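PDB 3DT5: uncharacterized protein AF_0924, which is of unknown function but is probably a membrane protein, represented here by its calcium-bound, mostly helical C-terminal domain. Local coordinates for residues 80-88 and 125-133. Sequence-based numbering, arbitrary orientation.
Sequences SANWTFYAK and KPDWLIGYK
Leu129 O accepts a nearly straight hydrogen bond from Trp83 N (2.8 Å), while Asn82 CA adds a CA-H...O contact to the same oxygen. Trp83 O then takes Gly131 N, and Phe85 N closes the ladder on Gly131 O at 2.9 Å. These bonds join strands 83-85 and 130-131 in parallel, the second forming an outer strand of a small mixed sheet whose central strand, 83-85, pairs antiparallel with 74-75 on its other side. At one end Leu129, centre of an inverse gamma turn, lays CD1 against Ala81 CB (4.0 Å) and crosses the Asn82 side chain at about a right angle. With Ile130 CG1 set between the backbone N and the carbonyl carbon (chi1 59°), Ile130 CG2 is the branch that reaches the edge of the Phe85 ring at CE1 (3.8 Å), and Trp94 of helix 88-116 adjoins that ring. Beyond the strands, the extended Lys88 chain runs obliquely over one face of Tyr132, with Lys88 CG 4.1 Å from the centroid of the Tyr132 ring in a CH-pi contact; Lys133 CG lies over the opposite face. Without this ring, as with an alanine here, the Lys88 methylenes would probably lose their aromatic platform and the chain would be freer to swing. Phe91 of helix 88-116 also meets the Tyr132 ring.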
loop_
_atom_site.group_PDB
_atom_site.type_symbol
_atom_site.label_atom_id
_atom_site.label_comp_id
_atom_site.label_asym_id
_atom_site.label_seq_id
_atom_site.Cartn_x
_atom_site.Cartn_y
_atom_site.Cartn_z
ATOM N N SER A 80 8.011 3.918 17.596
ATOM C CA SER A 80 7.871 4.747 16.393
ATOM C C SER A 80 6.739 4.234 15.471
ATOM O O SER A 80 6.454 3.019 15.403
ATOM C CB SER A 80 9.203 4.778 15.609
ATOM O OG SER A 80 9.081 5.616 14.456
ATOM N N ALA A 81 6.088 5.154 14.757
ATOM C CA ALA A 81 5.196 4.794 13.679
ATOM C C ALA A 81 5.971 4.461 12.394
ATOM O O ALA A 81 5.361 4.013 11.407
ATOM C CB ALA A 81 4.158 5.944 13.414
ATOM N N ASN A 82 7.290 4.689 12.368
ATOM C CA ASN A 82 8.023 4.458 11.119
ATOM C C ASN A 82 8.425 3.025 11.011
ATOM O O ASN A 82 8.772 2.404 12.023
ATOM C CB ASN A 82 9.307 5.290 11.030
ATOM C CG ASN A 82 9.019 6.772 10.883
ATOM O OD1 ASN A 82 8.033 7.188 10.239
ATOM N ND2 ASN A 82 9.835 7.583 11.553
ATOM N N TRP A 83 8.375 2.511 9.775
ATOM C CA TRP A 83 8.976 1.232 9.454
ATOM C C TRP A 83 10.482 1.494 9.252
ATOM O O TRP A 83 10.865 2.315 8.433
ATOM C CB TRP A 83 8.380 0.647 8.161
ATOM C CG TRP A 83 6.958 0.185 8.305
ATOM C CD1 TRP A 83 5.823 0.829 7.826
ATOM C CD2 TRP A 83 6.514 -0.987 8.975
ATOM N NE1 TRP A 83 4.693 0.092 8.157
ATOM C CE2 TRP A 83 5.098 -1.043 8.831
ATOM C CE3 TRP A 83 7.182 -2.046 9.639
ATOM C CZ2 TRP A 83 4.321 -2.076 9.397
ATOM C CZ3 TRP A 83 6.398 -3.109 10.158
ATOM C CH2 TRP A 83 4.991 -3.109 10.027
ATOM N N THR A 84 11.315 0.806 10.031
ATOM C CA THR A 84 12.766 0.956 9.907
ATOM C C THR A 84 13.236 -0.167 9.001
ATOM O O THR A 84 13.059 -1.346 9.335
ATOM C CB THR A 84 13.487 0.820 11.271
ATOM O OG1 THR A 84 13.154 1.957 12.073
ATOM C CG2 THR A 84 15.047 0.794 11.094
ATOM N N PHE A 85 13.830 0.196 7.868
ATOM C CA PHE A 85 14.411 -0.793 6.953
ATOM C C PHE A 85 15.874 -0.998 7.309
ATOM O O PHE A 85 16.580 -0.031 7.620
ATOM C CB PHE A 85 14.310 -0.327 5.501
ATOM C CG PHE A 85 12.960 -0.525 4.918
ATOM C CD1 PHE A 85 11.948 0.434 5.123
ATOM C CD2 PHE A 85 12.638 -1.706 4.252
ATOM C CE1 PHE A 85 10.665 0.244 4.619
ATOM C CE2 PHE A 85 11.356 -1.886 3.735
ATOM C CZ PHE A 85 10.362 -0.906 3.915
ATOM N N TYR A 86 16.337 -2.234 7.237
ATOM C CA TYR A 86 17.748 -2.513 7.533
ATOM C C TYR A 86 18.669 -2.299 6.347
ATOM O O TYR A 86 19.813 -1.981 6.544
ATOM C CB TYR A 86 17.932 -3.888 8.167
ATOM C CG TYR A 86 17.141 -3.982 9.458
ATOM C CD1 TYR A 86 17.489 -3.204 10.562
ATOM C CD2 TYR A 86 15.998 -4.801 9.545
ATOM C CE1 TYR A 86 16.754 -3.243 11.712
ATOM C CE2 TYR A 86 15.265 -4.854 10.687
ATOM C CZ TYR A 86 15.640 -4.069 11.785
ATOM O OH TYR A 86 14.882 -4.157 12.970
ATOM N N ALA A 87 18.170 -2.515 5.136
ATOM C CA ALA A 87 18.968 -2.305 3.935
ATOM C C ALA A 87 18.392 -1.145 3.146
ATOM O O ALA A 87 17.186 -1.087 2.902
ATOM C CB ALA A 87 18.991 -3.555 3.103
ATOM N N LYS A 88 19.263 -0.216 2.767
ATOM C CA LYS A 88 18.863 0.956 2.017
ATOM C C LYS A 88 18.087 0.579 0.750
ATOM O O LYS A 88 17.111 1.245 0.407
ATOM C CB LYS A 88 20.087 1.792 1.662
ATOM C CG LYS A 88 19.810 2.951 0.709
ATOM C CD LYS A 88 21.005 3.930 0.718
ATOM C CE LYS A 88 20.945 4.956 -0.421
ATOM N NZ LYS A 88 22.232 5.730 -0.517
ATOM N N LYS A 125 -1.939 13.019 -1.020
ATOM C CA LYS A 125 -1.005 11.913 -0.831
ATOM C C LYS A 125 -0.415 11.952 0.577
ATOM O O LYS A 125 0.065 13.008 0.992
ATOM C CB LYS A 125 0.125 12.017 -1.845
ATOM C CG LYS A 125 1.019 10.764 -1.852
ATOM C CD LYS A 125 2.109 10.912 -2.909
ATOM C CE LYS A 125 3.163 9.829 -2.720
ATOM N NZ LYS A 125 4.067 9.973 -3.904
ATOM N N PRO A 126 -0.398 10.806 1.300
ATOM C CA PRO A 126 0.219 10.906 2.628
ATOM C C PRO A 126 1.751 10.776 2.589
ATOM O O PRO A 126 2.326 10.374 1.550
ATOM C CB PRO A 126 -0.386 9.710 3.385
ATOM C CG PRO A 126 -0.559 8.676 2.324
ATOM C CD PRO A 126 -0.877 9.430 1.014
ATOM N N ASP A 127 2.398 11.111 3.708
ATOM C CA ASP A 127 3.805 10.819 3.918
ATOM C C ASP A 127 3.918 9.326 4.182
ATOM O O ASP A 127 3.167 8.792 4.968
ATOM C CB ASP A 127 4.337 11.616 5.131
ATOM C CG ASP A 127 4.249 13.115 4.896
ATOM O OD1 ASP A 127 4.341 13.522 3.725
ATOM O OD2 ASP A 127 4.049 13.885 5.854
ATOM N N TRP A 128 4.873 8.665 3.539
ATOM C CA TRP A 128 5.120 7.242 3.801
ATOM C C TRP A 128 5.891 7.124 5.123
ATOM O O TRP A 128 6.851 7.880 5.360
ATOM C CB TRP A 128 5.909 6.640 2.656
ATOM C CG TRP A 128 5.173 6.748 1.347
ATOM C CD1 TRP A 128 5.652 7.254 0.170
ATOM C CD2 TRP A 128 3.815 6.341 1.101
ATOM N NE1 TRP A 128 4.677 7.166 -0.814
ATOM C CE2 TRP A 128 3.541 6.612 -0.266
ATOM C CE3 TRP A 128 2.821 5.729 1.884
ATOM C CZ2 TRP A 128 2.302 6.289 -0.858
ATOM C CZ3 TRP A 128 1.581 5.395 1.284
ATOM C CH2 TRP A 128 1.341 5.693 -0.066
ATOM N N LEU A 129 5.459 6.232 5.991
ATOM C CA LEU A 129 6.103 6.090 7.309
ATOM C C LEU A 129 7.253 5.055 7.196
ATOM O O LEU A 129 7.179 3.948 7.752
ATOM C CB LEU A 129 5.079 5.684 8.363
ATOM C CG LEU A 129 4.010 6.769 8.628
ATOM C CD1 LEU A 129 2.978 6.275 9.558
ATOM C CD2 LEU A 129 4.567 8.102 9.174
ATOM N N ILE A 130 8.277 5.419 6.422
ATOM C CA ILE A 130 9.374 4.522 6.140
ATOM C C ILE A 130 10.711 5.258 6.337
ATOM O O ILE A 130 10.802 6.471 6.126
ATOM C CB ILE A 130 9.279 3.929 4.714
ATOM C CG1 ILE A 130 9.281 5.026 3.612
ATOM C CG2 ILE A 130 8.042 2.929 4.580
ATOM C CD1 ILE A 130 9.458 4.464 2.188
ATOM N N GLY A 131 11.746 4.516 6.714
ATOM C CA GLY A 131 13.083 5.119 6.954
ATOM C C GLY A 131 14.173 4.079 6.890
ATOM O O GLY A 131 13.893 2.887 6.929
ATOM N N TYR A 132 15.421 4.508 6.748
ATOM C CA TYR A 132 16.503 3.578 7.003
ATOM C C TYR A 132 17.681 4.198 7.778
ATOM O O TYR A 132 18.516 3.448 8.278
ATOM C CB TYR A 132 16.992 2.927 5.701
ATOM C CG TYR A 132 17.690 3.898 4.815
ATOM C CD1 TYR A 132 19.086 4.025 4.820
ATOM C CD2 TYR A 132 16.952 4.739 3.999
ATOM C CE1 TYR A 132 19.726 4.979 3.982
ATOM C CE2 TYR A 132 17.564 5.685 3.158
ATOM C CZ TYR A 132 18.933 5.806 3.149
ATOM O OH TYR A 132 19.484 6.749 2.315
ATOM N N LYS A 133 17.770 5.529 7.867
ATOM C CA LYS A 133 18.967 6.156 8.486
ATOM C C LYS A 133 18.767 6.882 9.826
ATOM O O LYS A 133 18.483 8.096 9.859
ATOM C CB LYS A 133 19.767 7.017 7.485
ATOM C CG LYS A 133 18.974 8.064 6.709
ATOM C CD LYS A 133 19.966 9.081 6.136
ATOM C CE LYS A 133 19.560 9.590 4.740
ATOM N NZ LYS A 133 20.763 10.304 4.115
#